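PDB 2I45: cupin type-2 domain-containing protein from Neisseria meningitidis, which is of unknown function but adopts the cupin fold, a small beta-barrel, and packs as a two-fold symmetric pair of chains. Local coordinates for the interface of chains A and B. Sequence-based numbering; all coordinates share one arbitrary frame. Chains: chain A/B, Hypothetical protein.

Contact 1: the interface of chains A and B. Residues chain A 8, 31, 53, 96, 98; chain B 53, 74, 76.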
loop_
_atom_site.group_PDB
_atom_site.type_symbol
_atom_site.label_atom_id
_atom_site.label_comp_id
_atom_site.label_asym_id
_atom_site.label_seq_id
_atom_site.Cartn_x
_atom_site.Cartn_y
_atom_site.Cartn_z
ATOM N N LEU A 8 1.960 9.644 -3.614
ATOM C CA LEU A 8 3.077 8.794 -3.949
ATOM C C LEU A 8 3.905 9.382 -5.130
ATOM O O LEU A 8 5.068 9.692 -4.945
ATOM C CB LEU A 8 2.573 7.352 -4.147
ATOM C CG LEU A 8 2.540 6.403 -2.904
ATOM C CD1 LEU A 8 2.536 7.050 -1.504
ATOM C CD2 LEU A 8 1.530 5.236 -2.947
ATOM N N PHE A 31 5.685 4.701 6.759
ATOM C CA PHE A 31 5.882 4.478 5.308
ATOM C C PHE A 31 7.320 4.781 4.920
ATOM O O PHE A 31 7.871 5.746 5.418
ATOM C CB PHE A 31 4.964 5.373 4.510
ATOM C CG PHE A 31 3.525 5.148 4.772
ATOM C CD1 PHE A 31 2.767 4.428 3.878
ATOM C CD2 PHE A 31 2.906 5.708 5.905
ATOM C CE1 PHE A 31 1.407 4.225 4.110
ATOM C CE2 PHE A 31 1.559 5.499 6.190
ATOM C CZ PHE A 31 0.795 4.761 5.302
ATOM N N PHE A 53 5.381 -2.169 -2.101
ATOM C CA PHE A 53 4.463 -1.912 -3.198
ATOM C C PHE A 53 5.303 -1.248 -4.263
ATOM O O PHE A 53 5.956 -0.258 -4.045
ATOM C CB PHE A 53 3.205 -1.083 -2.757
ATOM C CG PHE A 53 2.419 -0.517 -3.911
ATOM C CD1 PHE A 53 2.038 -1.328 -4.985
ATOM C CD2 PHE A 53 2.089 0.854 -3.957
ATOM C CE1 PHE A 53 1.348 -0.821 -6.100
ATOM C CE2 PHE A 53 1.421 1.438 -5.120
ATOM C CZ PHE A 53 1.031 0.578 -6.185
ATOM N N VAL A 96 7.209 1.871 -2.170
ATOM C CA VAL A 96 6.653 2.303 -0.943
ATOM C C VAL A 96 6.593 1.066 -0.029
ATOM O O VAL A 96 6.112 -0.009 -0.427
ATOM C CB VAL A 96 5.232 2.919 -1.144
ATOM C CG1 VAL A 96 4.532 3.184 0.198
ATOM C CG2 VAL A 96 5.311 4.201 -1.933
ATOM N N ILE A 98 5.363 -0.248 3.762
ATOM C CA ILE A 98 4.526 0.040 4.894
ATOM C C ILE A 98 4.877 -0.876 6.121
ATOM O O ILE A 98 4.936 -2.101 5.988
ATOM C CB ILE A 98 3.073 -0.064 4.467
ATOM C CG1 ILE A 98 2.869 0.707 3.171
ATOM C CG2 ILE A 98 2.134 0.424 5.547
ATOM C CD1 ILE A 98 1.516 0.491 2.578
ATOM N N PHE B 53 -5.556 2.911 -0.282
ATOM C CA PHE B 53 -4.768 3.334 -1.378
ATOM C C PHE B 53 -5.664 3.400 -2.615
ATOM O O PHE B 53 -6.356 2.447 -2.946
ATOM C CB PHE B 53 -3.492 2.480 -1.494
ATOM C CG PHE B 53 -2.782 2.609 -2.832
ATOM C CD1 PHE B 53 -2.384 3.843 -3.310
ATOM C CD2 PHE B 53 -2.501 1.478 -3.592
ATOM C CE1 PHE B 53 -1.716 3.997 -4.558
ATOM C CE2 PHE B 53 -1.866 1.590 -4.821
ATOM C CZ PHE B 53 -1.468 2.882 -5.328
ATOM N N GLY B 74 -3.771 7.357 -6.812
ATOM C CA GLY B 74 -2.305 7.312 -6.704
ATOM C C GLY B 74 -1.881 7.652 -5.289
ATOM O O GLY B 74 -0.682 7.772 -5.048
HETATM N N MSE B 76 -2.080 7.514 -0.906
HETATM C CA MSE B 76 -2.444 6.766 0.291
HETATM C C MSE B 76 -2.840 7.676 1.430
HETATM O O MSE B 76 -2.448 8.828 1.472
HETATM C CB MSE B 76 -1.301 5.929 0.782
HETATM C CG MSE B 76 -1.237 4.627 0.126
HETATM SE SE MSE B 76 0.532 3.700 0.403
HETATM C CE MSE B 76 0.155 2.264 -0.927
#
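A:Phe53 and B:Phe53 meet close to the two-fold axis of this cupin pair, their side chains arriving from opposite directions. The rings pack edge to face, centroids 4.8 Å apart and planes inclined at 56°, and the outer carbons CE2 and CZ of both make the contact. Each ring has CG anti to its backbone N (chi1 166° in A:Phe53), which sends it toward the partner.

A selenomethionine, B:Met76, inserts into an apolar pocket of chain A, which buries 69 Å² of it, the largest share of any residue here. CG lies beside the backbone N and the chain runs on extended (chi2 165°), carrying the selenium between A:Leu8, A:Phe31, A:Val96 and A:Ile98. Its SE lies 3.8 Å from A:Phe31 CE1, a ring-rim carbon, and 4.0 Å from CG1 of A:Val96, a valine running past in the opposite sense. A:Ile98 reaches toward it tip to tip, its CD1 near SE and CE. The methyl CE of B:Met76 lies 3.9 Å from A:Phe53 CD2 and covers a face of the B:Phe53 ring, toward the rim, backing the phenylalanine pair.

A:Leu8, first in helix 8-14, adds another wall: its CD2 reaches SE and B:Phe53 CE1, while its CB rests 3.4 Å from the carbonyl O of B:Gly74.

Contact 2: the interface of chains A and B. Residues chain A 53, 74, 76; chain B 6, 8, 31, 53, 76, 98.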
loop_
_atom_site.group_PDB
_atom_site.type_symbol
_atom_site.label_atom_id
_atom_site.label_comp_id
_atom_site.label_asym_id
_atom_site.label_seq_id
_atom_site.Cartn_x
_atom_site.Cartn_y
_atom_site.Cartn_z
ATOM N N PHE A 53 5.381 -2.169 -2.101
ATOM C CA PHE A 53 4.463 -1.912 -3.198
ATOM C C PHE A 53 5.303 -1.248 -4.263
ATOM O O PHE A 53 5.956 -0.258 -4.045
ATOM C CB PHE A 53 3.205 -1.083 -2.757
ATOM C CG PHE A 53 2.419 -0.517 -3.911
ATOM C CD1 PHE A 53 2.038 -1.328 -4.985
ATOM C CD2 PHE A 53 2.089 0.854 -3.957
ATOM C CE1 PHE A 53 1.348 -0.821 -6.100
ATOM C CE2 PHE A 53 1.421 1.438 -5.120
ATOM C CZ PHE A 53 1.031 0.578 -6.185
ATOM N N GLY A 74 2.888 -2.295 -10.002
ATOM C CA GLY A 74 1.472 -2.414 -9.632
ATOM C C GLY A 74 1.220 -3.641 -8.765
ATOM O O GLY A 74 0.067 -4.126 -8.631
HETATM N N MSE A 76 2.211 -6.018 -5.192
HETATM C CA MSE A 76 2.332 -5.714 -3.795
HETATM C C MSE A 76 2.643 -7.038 -3.138
HETATM O O MSE A 76 2.068 -8.056 -3.502
HETATM C CB MSE A 76 0.997 -5.120 -3.333
HETATM C CG MSE A 76 0.717 -5.026 -1.849
HETATM SE SE MSE A 76 -0.701 -3.616 -1.415
HETATM C CE MSE A 76 0.050 -2.141 -2.511
ATOM N N ILE B 6 0.618 -9.839 -5.271
ATOM C CA ILE B 6 -0.737 -9.479 -5.545
ATOM C C ILE B 6 -0.709 -8.491 -6.709
ATOM O O ILE B 6 -0.268 -7.353 -6.541
ATOM C CB ILE B 6 -1.309 -8.712 -4.361
ATOM C CG1 ILE B 6 -0.970 -9.371 -3.033
ATOM C CG2 ILE B 6 -2.788 -8.536 -4.504
ATOM C CD1 ILE B 6 -1.775 -10.568 -2.724
ATOM N N LEU B 8 -2.673 -6.133 -7.996
ATOM C CA LEU B 8 -3.748 -5.190 -7.832
ATOM C C LEU B 8 -4.634 -5.130 -9.052
ATOM O O LEU B 8 -5.783 -5.568 -8.946
ATOM C CB LEU B 8 -3.192 -3.812 -7.442
ATOM C CG LEU B 8 -3.064 -3.409 -5.959
ATOM C CD1 LEU B 8 -3.067 -4.599 -4.892
ATOM C CD2 LEU B 8 -1.925 -2.419 -5.728
ATOM N N PHE B 31 -5.662 -7.759 3.183
ATOM C CA PHE B 31 -5.943 -6.739 2.123
ATOM C C PHE B 31 -7.377 -6.874 1.715
ATOM O O PHE B 31 -7.858 -7.997 1.471
ATOM C CB PHE B 31 -5.001 -6.826 0.921
ATOM C CG PHE B 31 -3.520 -6.821 1.289
ATOM C CD1 PHE B 31 -2.734 -5.685 1.117
ATOM C CD2 PHE B 31 -2.904 -7.934 1.807
ATOM C CE1 PHE B 31 -1.363 -5.661 1.448
ATOM C CE2 PHE B 31 -1.543 -7.897 2.166
ATOM C CZ PHE B 31 -0.783 -6.767 1.967
ATOM N N PHE B 53 -5.556 2.911 -0.282
ATOM C CA PHE B 53 -4.768 3.334 -1.378
ATOM C C PHE B 53 -5.664 3.400 -2.615
ATOM O O PHE B 53 -6.356 2.447 -2.946
ATOM C CB PHE B 53 -3.492 2.480 -1.494
ATOM C CG PHE B 53 -2.782 2.609 -2.832
ATOM C CD1 PHE B 53 -2.384 3.843 -3.310
ATOM C CD2 PHE B 53 -2.501 1.478 -3.592
ATOM C CE1 PHE B 53 -1.716 3.997 -4.558
ATOM C CE2 PHE B 53 -1.866 1.590 -4.821
ATOM C CZ PHE B 53 -1.468 2.882 -5.328
HETATM N N MSE B 76 -2.080 7.514 -0.906
HETATM C CA MSE B 76 -2.444 6.766 0.291
HETATM C C MSE B 76 -2.840 7.676 1.430
HETATM O O MSE B 76 -2.448 8.828 1.472
HETATM C CB MSE B 76 -1.301 5.929 0.782
HETATM C CG MSE B 76 -1.237 4.627 0.126
HETATM SE SE MSE B 76 0.532 3.700 0.403
HETATM C CE MSE B 76 0.155 2.264 -0.927
ATOM N N ILE B 98 -5.470 -1.862 3.927
ATOM C CA ILE B 98 -4.483 -2.728 4.566
ATOM C C ILE B 98 -4.544 -2.708 6.111
ATOM O O ILE B 98 -4.645 -1.663 6.724
ATOM C CB ILE B 98 -3.028 -2.389 4.094
ATOM C CG1 ILE B 98 -2.909 -2.561 2.599
ATOM C CG2 ILE B 98 -2.024 -3.276 4.719
ATOM C CD1 ILE B 98 -2.749 -1.276 1.827
#
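This is an apolar patch of a two-fold interface between two copies of a cupin-domain protein, supplemented by an antiparallel beta bridge; if the pair is the biological dimer, the bridge would help fix the register of the subunits. The bridge joins A:Met76 in strand 75-79 to B:Ile6 in the short strand 6-7. B:Ile6 N donates to A:Met76 O at 2.9 Å, in the carbonyl plane with a C=O...N angle of 158°; the return bond from A:Met76 N to B:Ile6 O is weak.

From the same residue, a selenomethionine, the side chain turns inward. CG is anti to the backbone N (chi1 165°), and the chain then bends at chi3 (-48°), swinging the methyl CE toward B:Leu8 while SE stays against B:Phe31. The selenium sits 3.6 Å from CE1 on the rim of that ring, and CG of A:Met76 touches the same carbon at 3.9 Å.

B:Leu8, at the start of helix 8-13, wedges its CD2 branch between two partners: A:Met76 CE at 3.8 Å and A:Phe53 CE1 at 3.7 Å, the phenyl side chain crossing the leucine at about a right angle. Nearer its backbone, B:Leu8 CB lies 3.5 Å from the carbonyl O of A:Gly74.

Contact 3: the interface of chains A and B. Residues chain A 49-51, 78, 98; chain B 29, 31, 98.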
loop_
_atom_site.group_PDB
_atom_site.type_symbol
_atom_site.label_atom_id
_atom_site.label_comp_id
_atom_site.label_asym_id
_atom_site.label_seq_id
_atom_site.Cartn_x
_atom_site.Cartn_y
_atom_site.Cartn_z
ATOM N N ASP A 49 6.138 -7.333 10.015
ATOM C CA ASP A 49 5.972 -7.582 8.595
ATOM C C ASP A 49 5.957 -6.312 7.821
ATOM O O ASP A 49 5.623 -5.248 8.324
ATOM C CB ASP A 49 4.671 -8.312 8.324
ATOM C CG ASP A 49 4.707 -9.726 8.788
ATOM O OD1 ASP A 49 3.631 -10.351 8.882
ATOM O OD2 ASP A 49 5.804 -10.207 9.102
ATOM N N LYS A 50 6.290 -6.419 6.559
ATOM C CA LYS A 50 6.306 -5.244 5.737
ATOM C C LYS A 50 5.551 -5.459 4.447
ATOM O O LYS A 50 5.471 -6.572 3.927
ATOM C CB LYS A 50 7.739 -4.840 5.458
ATOM C CG LYS A 50 8.435 -4.274 6.707
ATOM C CD LYS A 50 9.753 -3.571 6.215
ATOM C CE LYS A 50 10.608 -3.204 7.487
ATOM N NZ LYS A 50 11.873 -2.503 6.952
ATOM N N VAL A 51 5.013 -4.355 3.939
ATOM C CA VAL A 51 4.321 -4.343 2.700
ATOM C C VAL A 51 5.185 -3.565 1.693
ATOM O O VAL A 51 5.544 -2.388 1.879
ATOM C CB VAL A 51 2.896 -3.711 2.831
ATOM C CG1 VAL A 51 2.085 -4.098 1.661
ATOM C CG2 VAL A 51 2.140 -4.153 4.132
ATOM N N VAL A 78 4.382 -8.964 0.749
ATOM C CA VAL A 78 4.850 -8.810 2.111
ATOM C C VAL A 78 6.109 -9.635 2.443
ATOM O O VAL A 78 6.201 -10.839 2.156
ATOM C CB VAL A 78 3.764 -9.075 3.143
ATOM C CG1 VAL A 78 2.421 -8.873 2.572
ATOM C CG2 VAL A 78 3.894 -10.481 3.722
ATOM N N ILE A 98 5.363 -0.248 3.762
ATOM C CA ILE A 98 4.526 0.040 4.894
ATOM C C ILE A 98 4.877 -0.876 6.121
ATOM O O ILE A 98 4.936 -2.101 5.988
ATOM C CB ILE A 98 3.073 -0.064 4.467
ATOM C CG1 ILE A 98 2.869 0.707 3.171
ATOM C CG2 ILE A 98 2.134 0.424 5.547
ATOM C CD1 ILE A 98 1.516 0.491 2.578
ATOM N N PHE B 29 -0.754 -9.487 7.481
ATOM C CA PHE B 29 -1.523 -8.452 6.780
ATOM C C PHE B 29 -2.772 -8.958 6.105
ATOM O O PHE B 29 -2.777 -10.062 5.541
ATOM C CB PHE B 29 -0.682 -7.758 5.739
ATOM C CG PHE B 29 0.328 -6.839 6.313
ATOM C CD1 PHE B 29 -0.069 -5.641 6.906
ATOM C CD2 PHE B 29 1.683 -7.159 6.249
ATOM C CE1 PHE B 29 0.882 -4.765 7.460
ATOM C CE2 PHE B 29 2.652 -6.295 6.758
ATOM C CZ PHE B 29 2.262 -5.097 7.380
ATOM N N PHE B 31 -5.662 -7.759 3.183
ATOM C CA PHE B 31 -5.943 -6.739 2.123
ATOM C C PHE B 31 -7.377 -6.874 1.715
ATOM O O PHE B 31 -7.858 -7.997 1.471
ATOM C CB PHE B 31 -5.001 -6.826 0.921
ATOM C CG PHE B 31 -3.520 -6.821 1.289
ATOM C CD1 PHE B 31 -2.734 -5.685 1.117
ATOM C CD2 PHE B 31 -2.904 -7.934 1.807
ATOM C CE1 PHE B 31 -1.363 -5.661 1.448
ATOM C CE2 PHE B 31 -1.543 -7.897 2.166
ATOM C CZ PHE B 31 -0.783 -6.767 1.967
ATOM N N ILE B 98 -5.470 -1.862 3.927
ATOM C CA ILE B 98 -4.483 -2.728 4.566
ATOM C C ILE B 98 -4.544 -2.708 6.111
ATOM O O ILE B 98 -4.645 -1.663 6.724
ATOM C CB ILE B 98 -3.028 -2.389 4.094
ATOM C CG1 ILE B 98 -2.909 -2.561 2.599
ATOM C CG2 ILE B 98 -2.024 -3.276 4.719
ATOM C CD1 ILE B 98 -2.749 -1.276 1.827
#
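A:Val51 sets one methyl squarely on B:Phe29: CG2 stands over the centre of the phenyl ring, 3.4 Å from its centroid, in a CH-pi contact. The methyl faces the ring because CG2 lies beside the backbone N, whereas CG1 is anti to that N (chi1 -163°) and points to a second phenylalanine. Each branch of the valine therefore serves a different ring.

B:Phe29 also meets chain A along its rim. A:Asp49 O and A:Lys50 N, backbone atoms of adjacent residues, lie at its edge in the ring plane, with A:Asp49 O 3.5 Å from CZ. A:Asp49 CB comes to 3.3 Å from CE2. Backbone at the rim and methyl on the face together confine the ring; chain A buries 68 Å² of B:Phe29.

B:Phe31 presents an edge instead: A:Val51 CG1 lies in the plane of this ring, 3.8 Å from CE1, the side chains arriving from opposite directions. A:Val78 slides past the same ring, its CG1 3.9 Å from CZ.

B:Phe29 and B:Phe31 both belong to strand 29-37 of chain B; they pack on strand 50-54 of chain A, the residue preceding it and neighbouring strand 75-79, packing the sheet surface of one cupin barrel against the other.

Contacts 1 and 2 have centres about 8 Å apart and share A:Phe53, B:Phe53 and B:Met76; they are approximate twins on exchange of the chains, the paired phenylalanines lying between them. The twin selenomethionines nevertheless differ, extended in chain B and bent in chain A. Contact 3 lies about 9 Å from contact 2, sharing B:Phe31 and B:Ile98, and about 11 Å from contact 1, sharing A:Ile98. Strand 6-7, the helix starting at residue 8 and strands 29-37, 50-54, 75-79 and 92-99 form closely spaced parts of one interface, which may be that of a biological dimer, though the structure alone does not show this.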